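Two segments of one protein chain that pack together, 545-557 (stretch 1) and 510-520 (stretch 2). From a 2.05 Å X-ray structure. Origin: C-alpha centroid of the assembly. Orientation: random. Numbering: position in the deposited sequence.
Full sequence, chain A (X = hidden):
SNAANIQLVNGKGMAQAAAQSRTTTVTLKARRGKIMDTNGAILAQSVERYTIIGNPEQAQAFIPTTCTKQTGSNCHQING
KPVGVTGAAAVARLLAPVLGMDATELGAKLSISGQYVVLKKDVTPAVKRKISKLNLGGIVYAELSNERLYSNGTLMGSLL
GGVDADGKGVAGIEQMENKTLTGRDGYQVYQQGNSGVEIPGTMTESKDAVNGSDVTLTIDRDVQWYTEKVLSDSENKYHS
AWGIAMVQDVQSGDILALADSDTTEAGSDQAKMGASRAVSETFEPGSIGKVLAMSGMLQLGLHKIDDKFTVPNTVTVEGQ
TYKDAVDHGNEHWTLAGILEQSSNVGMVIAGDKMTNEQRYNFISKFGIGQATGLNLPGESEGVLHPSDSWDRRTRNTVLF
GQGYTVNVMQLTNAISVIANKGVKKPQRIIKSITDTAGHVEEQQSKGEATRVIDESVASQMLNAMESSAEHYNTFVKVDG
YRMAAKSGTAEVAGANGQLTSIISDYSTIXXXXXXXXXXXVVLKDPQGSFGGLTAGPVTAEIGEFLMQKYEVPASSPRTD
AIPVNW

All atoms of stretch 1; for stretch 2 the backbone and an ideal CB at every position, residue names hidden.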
# COMPACT_ATOMS: atom_id res chain seq x y z
N PHE A 545 21.83 -2.84 1.82
CA PHE A 545 21.10 -3.45 2.93
C PHE A 545 20.44 -4.77 2.51
O PHE A 545 20.47 -5.74 3.25
CB PHE A 545 20.04 -2.48 3.46
CG PHE A 545 19.10 -3.08 4.48
CD1 PHE A 545 19.50 -3.25 5.80
CD2 PHE A 545 17.82 -3.45 4.12
CE1 PHE A 545 18.63 -3.81 6.74
CE2 PHE A 545 16.94 -4.00 5.05
CZ PHE A 545 17.35 -4.18 6.36
N LEU A 546 19.82 -4.79 1.32
CA LEU A 546 19.10 -5.98 0.84
C LEU A 546 19.99 -7.18 0.56
O LEU A 546 19.61 -8.31 0.84
CB LEU A 546 18.31 -5.66 -0.43
CG LEU A 546 17.10 -4.74 -0.29
CD1 LEU A 546 16.63 -4.31 -1.69
CD2 LEU A 546 15.96 -5.42 0.49
N MSE A 547 21.17 -6.94 -0.01
CA MSE A 547 22.10 -8.04 -0.26
C MSE A 547 22.58 -8.64 1.06
O MSE A 547 22.77 -9.84 1.16
CB MSE A 547 23.33 -7.59 -1.09
CG MSE A 547 23.01 -6.92 -2.41
SE MSE A 547 22.18 -8.12 -3.70
CE MSE A 547 20.34 -7.60 -3.47
N GLN A 548 22.79 -7.80 2.07
CA GLN A 548 23.23 -8.29 3.39
C GLN A 548 22.09 -9.00 4.12
O GLN A 548 22.28 -10.08 4.66
CB GLN A 548 23.76 -7.12 4.26
CG GLN A 548 23.85 -7.41 5.78
CD GLN A 548 25.20 -7.98 6.21
OE1 GLN A 548 26.18 -7.93 5.46
NE2 GLN A 548 25.26 -8.54 7.42
N LYS A 549 20.90 -8.39 4.12
CA LYS A 549 19.76 -8.99 4.82
C LYS A 549 19.42 -10.37 4.27
O LYS A 549 19.22 -11.30 5.02
CB LYS A 549 18.50 -8.11 4.74
CG LYS A 549 17.28 -8.72 5.48
CD LYS A 549 16.06 -7.75 5.38
CE LYS A 549 14.77 -8.44 5.82
NZ LYS A 549 14.92 -8.90 7.22
N TYR A 550 19.34 -10.49 2.95
CA TYR A 550 18.94 -11.77 2.37
C TYR A 550 20.12 -12.65 2.02
O TYR A 550 19.95 -13.72 1.42
CB TYR A 550 18.02 -11.54 1.16
CG TYR A 550 16.72 -10.88 1.58
CD1 TYR A 550 15.71 -11.63 2.19
CD2 TYR A 550 16.53 -9.52 1.43
CE1 TYR A 550 14.53 -11.02 2.62
CE2 TYR A 550 15.34 -8.91 1.84
CZ TYR A 550 14.35 -9.66 2.43
OH TYR A 550 13.17 -9.05 2.84
N GLU A 551 21.32 -12.22 2.42
CA GLU A 551 22.53 -13.03 2.22
C GLU A 551 22.66 -13.46 0.76
O GLU A 551 22.85 -14.64 0.46
CB GLU A 551 22.51 -14.25 3.15
CG GLU A 551 22.33 -13.87 4.63
CD GLU A 551 22.42 -15.06 5.58
OE1 GLU A 551 21.35 -15.53 6.04
OE2 GLU A 551 23.55 -15.52 5.88
N VAL A 552 22.53 -12.49 -0.15
CA VAL A 552 22.57 -12.78 -1.58
C VAL A 552 24.02 -13.10 -1.98
O VAL A 552 24.94 -12.37 -1.63
CB VAL A 552 22.03 -11.57 -2.39
CG1 VAL A 552 21.99 -11.90 -3.90
CG2 VAL A 552 20.62 -11.17 -1.88
N PRO A 553 24.23 -14.22 -2.71
CA PRO A 553 25.59 -14.52 -3.15
C PRO A 553 26.16 -13.42 -4.04
O PRO A 553 25.43 -12.87 -4.87
CB PRO A 553 25.41 -15.81 -3.97
CG PRO A 553 24.14 -16.41 -3.50
CD PRO A 553 23.25 -15.22 -3.17
N ALA A 554 27.44 -13.10 -3.85
CA ALA A 554 28.13 -12.09 -4.65
C ALA A 554 28.06 -12.39 -6.15
O ALA A 554 27.98 -13.55 -6.56
CB ALA A 554 29.58 -11.97 -4.19
N SER A 555 28.09 -11.35 -6.97
CA SER A 555 28.05 -11.54 -8.42
C SER A 555 29.28 -12.25 -8.95
O SER A 555 30.35 -12.19 -8.35
CB SER A 555 27.93 -10.18 -9.12
OG SER A 555 26.65 -9.59 -8.89
N SER A 556 29.13 -12.91 -10.09
CA SER A 556 30.25 -13.41 -10.88
C SER A 556 30.78 -12.31 -11.80
O SER A 556 30.06 -11.35 -12.10
CB SER A 556 29.81 -14.63 -11.70
OG SER A 556 29.47 -15.72 -10.85
N PRO A 557 32.03 -12.44 -12.26
CA PRO A 557 32.59 -11.43 -13.16
C PRO A 557 31.75 -11.26 -14.43
O PRO A 557 31.23 -12.23 -14.98
CB PRO A 557 33.97 -11.99 -13.51
CG PRO A 557 34.35 -12.83 -12.32
CD PRO A 557 33.05 -13.44 -11.86
N UNK A 510 19.03 -5.66 -9.23
CA UNK A 510 20.19 -6.16 -8.51
C UNK A 510 19.94 -7.58 -7.95
O UNK A 510 18.83 -7.89 -7.53
CB UNK A 510 20.55 -5.20 -7.38
N UNK A 511 20.95 -8.48 -8.02
CA UNK A 511 22.17 -8.33 -8.83
C UNK A 511 21.87 -8.56 -10.31
O UNK A 511 20.99 -9.37 -10.62
CB UNK A 511 23.25 -9.30 -8.36
N UNK A 512 22.60 -7.88 -11.20
CA UNK A 512 22.33 -7.98 -12.63
C UNK A 512 22.43 -9.42 -13.17
O UNK A 512 21.74 -9.78 -14.12
CB UNK A 512 23.30 -7.08 -13.39
N UNK A 513 23.30 -10.23 -12.58
CA UNK A 513 23.55 -11.55 -13.14
C UNK A 513 22.60 -12.65 -12.63
O UNK A 513 22.65 -13.78 -13.07
CB UNK A 513 24.99 -11.95 -12.83
N UNK A 514 21.70 -12.28 -11.71
CA UNK A 514 20.67 -13.18 -11.19
C UNK A 514 19.65 -12.32 -10.48
O UNK A 514 19.61 -12.33 -9.25
CB UNK A 514 21.25 -14.24 -10.25
N UNK A 515 18.87 -11.54 -11.24
CA UNK A 515 18.10 -10.43 -10.66
C UNK A 515 17.19 -10.87 -9.53
O UNK A 515 16.47 -11.85 -9.65
CB UNK A 515 17.26 -9.75 -11.74
N UNK A 516 17.23 -10.14 -8.43
CA UNK A 516 16.43 -10.48 -7.27
C UNK A 516 15.46 -9.36 -6.92
O UNK A 516 14.29 -9.61 -6.61
CB UNK A 516 17.33 -10.79 -6.08
N UNK A 517 15.94 -8.12 -6.96
CA UNK A 517 15.10 -6.97 -6.64
C UNK A 517 15.16 -5.90 -7.69
O UNK A 517 16.16 -5.74 -8.38
CB UNK A 517 15.50 -6.38 -5.29
N UNK A 518 14.09 -5.12 -7.75
CA UNK A 518 14.15 -3.81 -8.38
C UNK A 518 13.89 -2.76 -7.32
O UNK A 518 13.00 -2.90 -6.47
CB UNK A 518 13.15 -3.69 -9.53
N UNK A 519 14.70 -1.72 -7.36
CA UNK A 519 14.68 -0.67 -6.36
C UNK A 519 14.60 0.61 -7.13
O UNK A 519 15.48 0.91 -7.94
CB UNK A 519 15.90 -0.71 -5.43
N UNK A 520 13.57 1.39 -6.87
CA UNK A 520 13.45 2.66 -7.56
C UNK A 520 13.38 3.78 -6.54
O UNK A 520 12.69 3.67 -5.54
CB UNK A 520 12.22 2.68 -8.47

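At position 510 the CA-to-CB bond points toward stretch 1, and the ideal CB lies 4.6 Å from CE of Met 547, a selenomethionine. Extended backbone angles (-147/139) and an apolar neighbour suit a beta-branched or other aliphatic residue. The residue is Ile 510, whose CG2 packs 3.9 Å from Met 547 CE.

Position 511 also points toward stretch 1, with its ideal CB 3.5 Å from Ser 555 OG and 4.9 Å from Met 547 SE. The space is small and largely apolar, so a compact side chain fits; the peptide bond before it is cis and phi is -75°, which strongly favours proline. Pro 511 places CD 4.0 Å from Met 547 SE and CG 4.0 Å from Val 552 CG1, and it opens a type I turn that ends at 514.

Position 512 points sideways with nothing of stretch 1 near its CB, so many residues would serve; it is Ala 512.

At 513 the bond points toward stretch 1, and the ideal CB lies 4.9 Å from Ser 555 OG and 5.1 Å from Ser 556 N. Two donors at that range call for a short acceptor, such as Asp or Asn. Asp 513, with chi1 in the p well, uses both carboxylate oxygens: Ser 555 OG donates to OD1 at 2.8 Å, and Ser 556 N donates to OD2 at 3.0 Å, tying the loop to the turn.

Position 514 points toward stretch 1 but finds nothing within reach, leaving polar residues as likely as any; it is Asn 514. Position 515, out of reach with phi -55°, would accept proline, and Pro 515 is found.

At 516 the CA-to-CB bond points toward stretch 1, its ideal CB 5.1 Å from Met 547 CE. An aliphatic chain could stop there, while a longer one could extend toward the carbonyl of Tyr 550. Arg 516 does the latter: NH1 and NH2 each bind a separate water, and both waters donate to Tyr 550 O.

Position 517 faces Leu 546, whose CD1 is 4.3 Å from the ideal CB; a large apolar or aromatic group would suit. The ring of Phe 517 takes Leu 546 CD1 over one face, 4.2 Å from its centroid, and Met 547 CE at its edge, 3.6 Å from CD2. Tyr 550 meets it obliquely.

Position 518 points away, so many side chains would serve; it is Val 518. At 519 the CA-to-CB bond again points toward stretch 1, with the ideal CB 5.2 Å from Leu 546 CD1, inviting an aliphatic residue; Ile 519 CD1 touches Leu 546 CD1 at 3.8 Å. Position 520 is out of reach and equally unconstrained; it is Thr 520.

Stretch 2 510-520: IPADNPRFVIT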
# COMPACT_ATOMS: atom_id res chain seq x y z
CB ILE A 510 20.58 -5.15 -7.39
CG1 ILE A 510 21.94 -5.51 -6.77
CG2 ILE A 510 19.50 -5.09 -6.29
CD1 ILE A 510 22.38 -4.55 -5.68
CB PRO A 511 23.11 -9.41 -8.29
CG PRO A 511 22.21 -10.43 -7.56
CD PRO A 511 20.93 -9.71 -7.20
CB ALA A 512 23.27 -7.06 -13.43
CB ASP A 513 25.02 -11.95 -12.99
CG ASP A 513 25.54 -11.79 -11.57
OD1 ASP A 513 25.17 -10.83 -10.87
OD2 ASP A 513 26.36 -12.64 -11.15
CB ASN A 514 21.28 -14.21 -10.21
CG ASN A 514 20.26 -15.26 -9.73
OD1 ASN A 514 19.15 -15.35 -10.25
ND2 ASN A 514 20.65 -16.04 -8.72
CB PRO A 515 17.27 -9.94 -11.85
CG PRO A 515 18.17 -10.19 -13.03
CD PRO A 515 18.73 -11.59 -12.71
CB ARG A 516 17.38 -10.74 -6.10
CG ARG A 516 16.69 -11.00 -4.79
CD ARG A 516 16.25 -12.43 -4.66
NE ARG A 516 15.84 -12.72 -3.29
CZ ARG A 516 16.55 -13.43 -2.42
NH1 ARG A 516 17.72 -13.95 -2.78
NH2 ARG A 516 16.08 -13.64 -1.20
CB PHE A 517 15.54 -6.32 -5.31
CG PHE A 517 15.52 -7.27 -4.14
CD1 PHE A 517 14.32 -7.71 -3.60
CD2 PHE A 517 16.71 -7.71 -3.59
CE1 PHE A 517 14.31 -8.61 -2.50
CE2 PHE A 517 16.72 -8.61 -2.50
CZ PHE A 517 15.52 -9.06 -1.96
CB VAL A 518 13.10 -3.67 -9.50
CG1 VAL A 518 13.19 -2.26 -10.14
CG2 VAL A 518 13.33 -4.76 -10.55
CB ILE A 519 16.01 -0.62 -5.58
CG1 ILE A 519 16.30 -1.98 -4.90
CG2 ILE A 519 15.96 0.49 -4.52
CD1 ILE A 519 17.79 -2.11 -4.55
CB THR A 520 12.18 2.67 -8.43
OG1 THR A 520 12.24 1.60 -9.38
CG2 THR A 520 12.07 4.00 -9.19
O HOH W 1 17.11 -15.20 0.88
O HOH W 2 19.68 -15.05 -1.30
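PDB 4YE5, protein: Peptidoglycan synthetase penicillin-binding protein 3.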